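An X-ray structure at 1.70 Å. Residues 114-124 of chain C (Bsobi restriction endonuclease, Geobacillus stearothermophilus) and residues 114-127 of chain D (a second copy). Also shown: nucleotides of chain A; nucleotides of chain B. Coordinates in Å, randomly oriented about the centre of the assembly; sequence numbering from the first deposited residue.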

# COMPACT_ATOMS: atom_id res chain seq x y z
N LEU C 114 -23.03 1.30 17.76
CA LEU C 114 -23.10 0.84 16.40
C LEU C 114 -22.66 1.92 15.40
O LEU C 114 -21.86 1.63 14.48
CB LEU C 114 -24.52 0.36 16.06
CG LEU C 114 -24.85 0.12 14.57
CD1 LEU C 114 -24.06 -1.00 13.96
CD2 LEU C 114 -26.32 -0.09 14.45
N ILE C 115 -23.18 3.13 15.52
CA ILE C 115 -22.82 4.23 14.60
C ILE C 115 -21.31 4.58 14.62
O ILE C 115 -20.68 4.74 13.58
CB ILE C 115 -23.66 5.51 14.92
CG1 ILE C 115 -25.18 5.21 14.89
CG2 ILE C 115 -23.32 6.56 13.91
CD1 ILE C 115 -25.75 4.54 13.58
N PHE C 116 -20.75 4.65 15.83
CA PHE C 116 -19.34 4.93 16.03
C PHE C 116 -18.49 3.84 15.38
O PHE C 116 -17.48 4.15 14.74
CB PHE C 116 -19.02 4.97 17.52
CG PHE C 116 -19.53 6.20 18.22
CD1 PHE C 116 -20.11 7.27 17.50
CD2 PHE C 116 -19.43 6.30 19.61
CE1 PHE C 116 -20.58 8.43 18.17
CE2 PHE C 116 -19.89 7.45 20.30
CZ PHE C 116 -20.46 8.52 19.58
N ARG C 117 -18.90 2.57 15.54
CA ARG C 117 -18.17 1.45 14.94
C ARG C 117 -18.31 1.44 13.40
O ARG C 117 -17.33 1.17 12.68
CB ARG C 117 -18.66 0.13 15.56
CG ARG C 117 -18.08 -0.04 16.95
CD ARG C 117 -18.45 -1.31 17.74
NE ARG C 117 -17.48 -1.32 18.86
CZ ARG C 117 -16.22 -1.78 18.79
NH1 ARG C 117 -15.72 -2.29 17.66
NH2 ARG C 117 -15.39 -1.60 19.82
N TYR C 118 -19.53 1.71 12.92
CA TYR C 118 -19.79 1.81 11.49
C TYR C 118 -18.82 2.88 10.87
O TYR C 118 -18.18 2.63 9.85
CB TYR C 118 -21.26 2.23 11.26
CG TYR C 118 -21.57 2.54 9.82
CD1 TYR C 118 -21.73 1.53 8.88
CD2 TYR C 118 -21.72 3.87 9.40
CE1 TYR C 118 -22.05 1.83 7.55
CE2 TYR C 118 -22.03 4.19 8.10
CZ TYR C 118 -22.21 3.17 7.17
OH TYR C 118 -22.61 3.50 5.87
N LEU C 119 -18.71 4.06 11.49
CA LEU C 119 -17.83 5.14 11.02
C LEU C 119 -16.35 4.81 11.12
O LEU C 119 -15.58 5.04 10.21
CB LEU C 119 -18.14 6.42 11.80
CG LEU C 119 -19.44 7.12 11.39
CD1 LEU C 119 -19.88 8.08 12.53
CD2 LEU C 119 -19.24 7.87 10.05
N LEU C 120 -15.94 4.27 12.26
CA LEU C 120 -14.56 3.88 12.44
C LEU C 120 -14.10 2.93 11.31
O LEU C 120 -13.04 3.12 10.73
CB LEU C 120 -14.38 3.19 13.78
CG LEU C 120 -12.92 2.82 14.11
CD1 LEU C 120 -12.07 4.07 14.26
CD2 LEU C 120 -12.91 1.98 15.43
N PHE C 121 -14.88 1.90 10.99
CA PHE C 121 -14.50 0.97 9.93
C PHE C 121 -14.68 1.60 8.52
O PHE C 121 -13.87 1.39 7.64
CB PHE C 121 -15.27 -0.35 10.11
CG PHE C 121 -14.86 -1.10 11.36
CD1 PHE C 121 -13.51 -1.20 11.71
CD2 PHE C 121 -15.81 -1.64 12.24
CE1 PHE C 121 -13.11 -1.83 12.92
CE2 PHE C 121 -15.39 -2.26 13.45
CZ PHE C 121 -14.06 -2.35 13.78
N GLN C 122 -15.73 2.39 8.34
CA GLN C 122 -15.99 3.06 7.10
C GLN C 122 -14.82 4.06 6.80
O GLN C 122 -14.57 4.41 5.64
CB GLN C 122 -17.35 3.78 7.18
CG GLN C 122 -18.54 2.93 6.81
CD GLN C 122 -18.64 2.62 5.30
OE1 GLN C 122 -18.54 1.47 4.91
NE2 GLN C 122 -18.82 3.62 4.49
N GLY C 123 -14.10 4.51 7.83
CA GLY C 123 -12.98 5.41 7.59
C GLY C 123 -11.89 4.77 6.73
O GLY C 123 -11.19 5.44 5.97
N ASP C 124 -11.73 3.46 6.83
CA ASP C 124 -10.73 2.77 6.04
C ASP C 124 -11.26 2.68 4.59
O ASP C 124 -10.49 2.65 3.61
CB ASP C 124 -10.45 1.38 6.66
CG ASP C 124 -9.01 0.89 6.43
OD1 ASP C 124 -8.21 1.58 5.78
OD2 ASP C 124 -8.69 -0.22 6.89
N LEU D 114 -18.75 16.42 15.17
CA LEU D 114 -17.33 16.33 15.50
C LEU D 114 -16.88 14.90 15.77
O LEU D 114 -15.86 14.43 15.23
CB LEU D 114 -17.05 17.16 16.75
CG LEU D 114 -15.63 17.07 17.34
CD1 LEU D 114 -14.55 17.34 16.26
CD2 LEU D 114 -15.55 18.11 18.48
N ILE D 115 -17.63 14.21 16.64
CA ILE D 115 -17.31 12.81 17.01
C ILE D 115 -17.34 11.86 15.79
O ILE D 115 -16.47 11.02 15.65
CB ILE D 115 -18.26 12.22 18.15
CG1 ILE D 115 -18.33 13.15 19.39
CG2 ILE D 115 -17.76 10.87 18.56
CD1 ILE D 115 -17.00 13.69 19.90
N PHE D 116 -18.35 12.01 14.94
CA PHE D 116 -18.51 11.21 13.73
C PHE D 116 -17.31 11.47 12.79
O PHE D 116 -16.76 10.52 12.22
CB PHE D 116 -19.81 11.59 12.98
CG PHE D 116 -21.08 11.12 13.66
CD1 PHE D 116 -21.06 10.32 14.82
CD2 PHE D 116 -22.31 11.48 13.14
CE1 PHE D 116 -22.25 9.89 15.45
CE2 PHE D 116 -23.52 11.06 13.76
CZ PHE D 116 -23.48 10.27 14.91
N ARG D 117 -16.90 12.74 12.63
CA ARG D 117 -15.76 13.04 11.77
C ARG D 117 -14.46 12.56 12.36
O ARG D 117 -13.61 12.04 11.65
CB ARG D 117 -15.70 14.52 11.44
CG ARG D 117 -16.71 14.79 10.34
CD ARG D 117 -17.04 16.29 9.98
NE ARG D 117 -17.97 16.24 8.83
CZ ARG D 117 -17.58 16.08 7.57
NH1 ARG D 117 -16.28 15.96 7.26
NH2 ARG D 117 -18.49 15.94 6.63
N TYR D 118 -14.33 12.70 13.67
CA TYR D 118 -13.14 12.25 14.36
C TYR D 118 -12.97 10.69 14.13
O TYR D 118 -11.87 10.23 13.83
CB TYR D 118 -13.27 12.62 15.84
CG TYR D 118 -12.25 11.97 16.68
CD1 TYR D 118 -10.96 12.48 16.77
CD2 TYR D 118 -12.57 10.79 17.40
CE1 TYR D 118 -10.00 11.83 17.56
CE2 TYR D 118 -11.63 10.16 18.18
CZ TYR D 118 -10.36 10.68 18.26
OH TYR D 118 -9.47 10.07 19.10
N LEU D 119 -14.06 9.92 14.23
CA LEU D 119 -14.04 8.46 14.04
C LEU D 119 -13.81 8.07 12.57
O LEU D 119 -13.04 7.16 12.26
CB LEU D 119 -15.35 7.82 14.54
CG LEU D 119 -15.51 7.66 16.07
CD1 LEU D 119 -17.00 7.50 16.46
CD2 LEU D 119 -14.66 6.46 16.55
N LEU D 120 -14.53 8.73 11.68
CA LEU D 120 -14.36 8.46 10.28
C LEU D 120 -12.87 8.58 9.87
O LEU D 120 -12.37 7.72 9.17
CB LEU D 120 -15.19 9.45 9.46
CG LEU D 120 -15.07 9.26 7.94
CD1 LEU D 120 -15.75 7.90 7.62
CD2 LEU D 120 -15.70 10.46 7.16
N PHE D 121 -12.19 9.67 10.27
CA PHE D 121 -10.78 9.83 9.90
C PHE D 121 -9.86 8.90 10.74
O PHE D 121 -8.88 8.37 10.23
CB PHE D 121 -10.34 11.32 9.99
CG PHE D 121 -11.07 12.22 9.00
CD1 PHE D 121 -11.27 11.83 7.68
CD2 PHE D 121 -11.65 13.39 9.42
CE1 PHE D 121 -12.06 12.59 6.81
CE2 PHE D 121 -12.42 14.14 8.57
CZ PHE D 121 -12.64 13.75 7.27
N GLN D 122 -10.20 8.68 12.01
CA GLN D 122 -9.41 7.77 12.87
C GLN D 122 -9.48 6.32 12.31
O GLN D 122 -8.61 5.51 12.57
CB GLN D 122 -9.94 7.82 14.31
CG GLN D 122 -9.38 9.00 15.10
CD GLN D 122 -7.93 8.79 15.53
OE1 GLN D 122 -7.04 9.61 15.24
NE2 GLN D 122 -7.67 7.70 16.23
N GLY D 123 -10.52 5.99 11.56
CA GLY D 123 -10.61 4.66 10.98
C GLY D 123 -9.43 4.38 10.05
O GLY D 123 -8.99 3.25 9.92
N ASP D 124 -8.91 5.41 9.39
CA ASP D 124 -7.77 5.20 8.48
C ASP D 124 -6.53 4.96 9.36
O ASP D 124 -5.62 4.23 8.97
CB ASP D 124 -7.58 6.43 7.59
CG ASP D 124 -7.02 6.10 6.18
OD1 ASP D 124 -6.64 4.96 5.88
OD2 ASP D 124 -6.97 7.02 5.37
N SER D 125 -6.50 5.59 10.54
CA SER D 125 -5.39 5.38 11.49
C SER D 125 -5.41 3.93 12.02
O SER D 125 -4.34 3.30 12.09
CB SER D 125 -5.48 6.34 12.69
OG SER D 125 -4.53 5.97 13.67
N LEU D 126 -6.60 3.42 12.40
CA LEU D 126 -6.72 2.04 12.86
C LEU D 126 -6.28 1.12 11.72
O LEU D 126 -5.55 0.21 11.96
CB LEU D 126 -8.16 1.69 13.30
CG LEU D 126 -8.40 0.18 13.58
CD1 LEU D 126 -7.54 -0.33 14.71
CD2 LEU D 126 -9.84 -0.07 13.87
N GLY D 127 -6.71 1.39 10.49
CA GLY D 127 -6.30 0.62 9.33
C GLY D 127 -4.78 0.58 9.21
O GLY D 127 -4.22 -0.50 8.97
P DA A 9 -8.99 -4.51 4.49
OP1 DA A 9 -8.55 -4.29 5.87
OP2 DA A 9 -9.69 -5.79 4.12
O5' DA A 9 -9.92 -3.31 4.01
C5' DA A 9 -10.03 -2.09 4.75
C4' DA A 9 -10.08 -0.91 3.80
O4' DA A 9 -8.76 -0.54 3.35
C3' DA A 9 -10.89 -1.07 2.51
O3' DA A 9 -12.32 -1.06 2.74
C2' DA A 9 -10.34 0.06 1.65
C1' DA A 9 -8.85 0.07 2.05
N9 DA A 9 -8.05 -0.73 1.12
C8 DA A 9 -7.86 -2.10 1.13
N7 DA A 9 -7.09 -2.53 0.16
C5 DA A 9 -6.74 -1.39 -0.53
C6 DA A 9 -5.93 -1.18 -1.66
N6 DA A 9 -5.22 -2.16 -2.24
N1 DA A 9 -5.85 0.09 -2.16
C2 DA A 9 -6.50 1.07 -1.54
N3 DA A 9 -7.27 1.01 -0.44
C4 DA A 9 -7.35 -0.27 0.02
P DA B 9 -2.87 9.71 4.72
OP1 DA B 9 -4.15 9.88 3.97
OP2 DA B 9 -2.02 10.91 4.93
O5' DA B 9 -3.10 8.97 6.13
C5' DA B 9 -4.34 8.27 6.47
C4' DA B 9 -4.03 7.02 7.27
O4' DA B 9 -3.65 5.92 6.43
C3' DA B 9 -2.89 7.13 8.28
O3' DA B 9 -3.31 7.85 9.44
C2' DA B 9 -2.53 5.67 8.51
C1' DA B 9 -2.77 5.05 7.13
N9 DA B 9 -1.53 4.97 6.36
C8 DA B 9 -0.92 5.97 5.61
N7 DA B 9 0.20 5.59 5.05
C5 DA B 9 0.35 4.26 5.43
C6 DA B 9 1.34 3.29 5.15
N6 DA B 9 2.40 3.49 4.39
N1 DA B 9 1.18 2.08 5.70
C2 DA B 9 0.11 1.84 6.47
N3 DA B 9 -0.88 2.65 6.80
C4 DA B 9 -0.70 3.86 6.24
P DG B 10 -2.23 8.22 10.57
OP1 DG B 10 -2.95 9.15 11.49
OP2 DG B 10 -0.98 8.68 9.91
O5' DG B 10 -2.06 6.83 11.31
C5' DG B 10 -0.87 6.48 11.99
C4' DG B 10 -0.70 4.97 11.94
O4' DG B 10 -0.67 4.54 10.57
C3' DG B 10 0.65 4.56 12.52
O3' DG B 10 0.47 4.16 13.85
C2' DG B 10 1.08 3.37 11.68
C1' DG B 10 0.44 3.68 10.33
N9 DG B 10 1.33 4.35 9.39
C8 DG B 10 1.15 5.61 8.85
N7 DG B 10 2.05 5.91 7.95
C5 DG B 10 2.90 4.79 7.93
C6 DG B 10 4.07 4.52 7.12
O6 DG B 10 4.63 5.26 6.30
N1 DG B 10 4.60 3.25 7.39
C2 DG B 10 4.11 2.38 8.35
N2 DG B 10 4.80 1.20 8.51
N3 DG B 10 3.04 2.64 9.13
C4 DG B 10 2.48 3.84 8.84
O HOH W 1 -10.87 1.27 10.33
O HOH W 2 -10.83 8.02 6.80
O HOH W 3 -5.62 2.15 6.52
O HOH W 4 -7.39 3.36 3.62

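Helices can approach one another closely only where the side chains between them are small, and the paired helices of this restriction endonuclease illustrate the rule. Residues 114-124 of chain C and 114-127 of chain D are both helical, crossing at -50° with their axes 6.1 Å apart at closest approach. The backbones come nearest at the glycines, where C:Gly123 CA and D:Gly123 CA lie 4.2 Å apart. A side chain on either would point toward the partner helix: an ideal CB on C:Gly123 would fall 1.9 Å from D:Leu120 O, and one on D:Gly123 1.8 Å from C:Leu120 O. Glycine therefore suits this position.

No direct hydrogen bond joins the helices, but water does. Water 1 donates to C:Leu120 O (2.9 Å) and D:Gly123 O (2.8 Å); water 2 repeats the bridge with the chains exchanged, donating to D:Leu120 O (2.8 Å) and C:Gly123 O (2.7 Å).

Toward the N-terminal ends the helices diverge, and larger apolar side chains fill the widening gap. C:Leu119 and D:Leu119 both point toward the partner, their CB atoms 4.2 Å apart. Beyond them the phenylalanines meet edge to edge, C:Phe116 CE1 lying 3.5 Å from D:Phe116 CE1. Each ring also packs against the opposite leucine, with C:Phe116 CD1 3.3 Å from D:Leu119 CD1 and C:Leu119 CD1 3.4 Å from D:Phe116 CD1. The side chain of C:Leu120, in its t, p rotamer, sits as a knob among D:Leu119, D:Gln122, D:Gly123 and D:Leu126. In all, 770 Å² is buried.

Past the glycines the character changes. C:Asp124 OD1 and D:Asp124 OD1, like charges only 3.7 Å apart, are a potential source of repulsion. Waters 3 and 4 lie within 2.8 to 3.1 Å of both these OD1 atoms, placing polar partners beside the carboxylates.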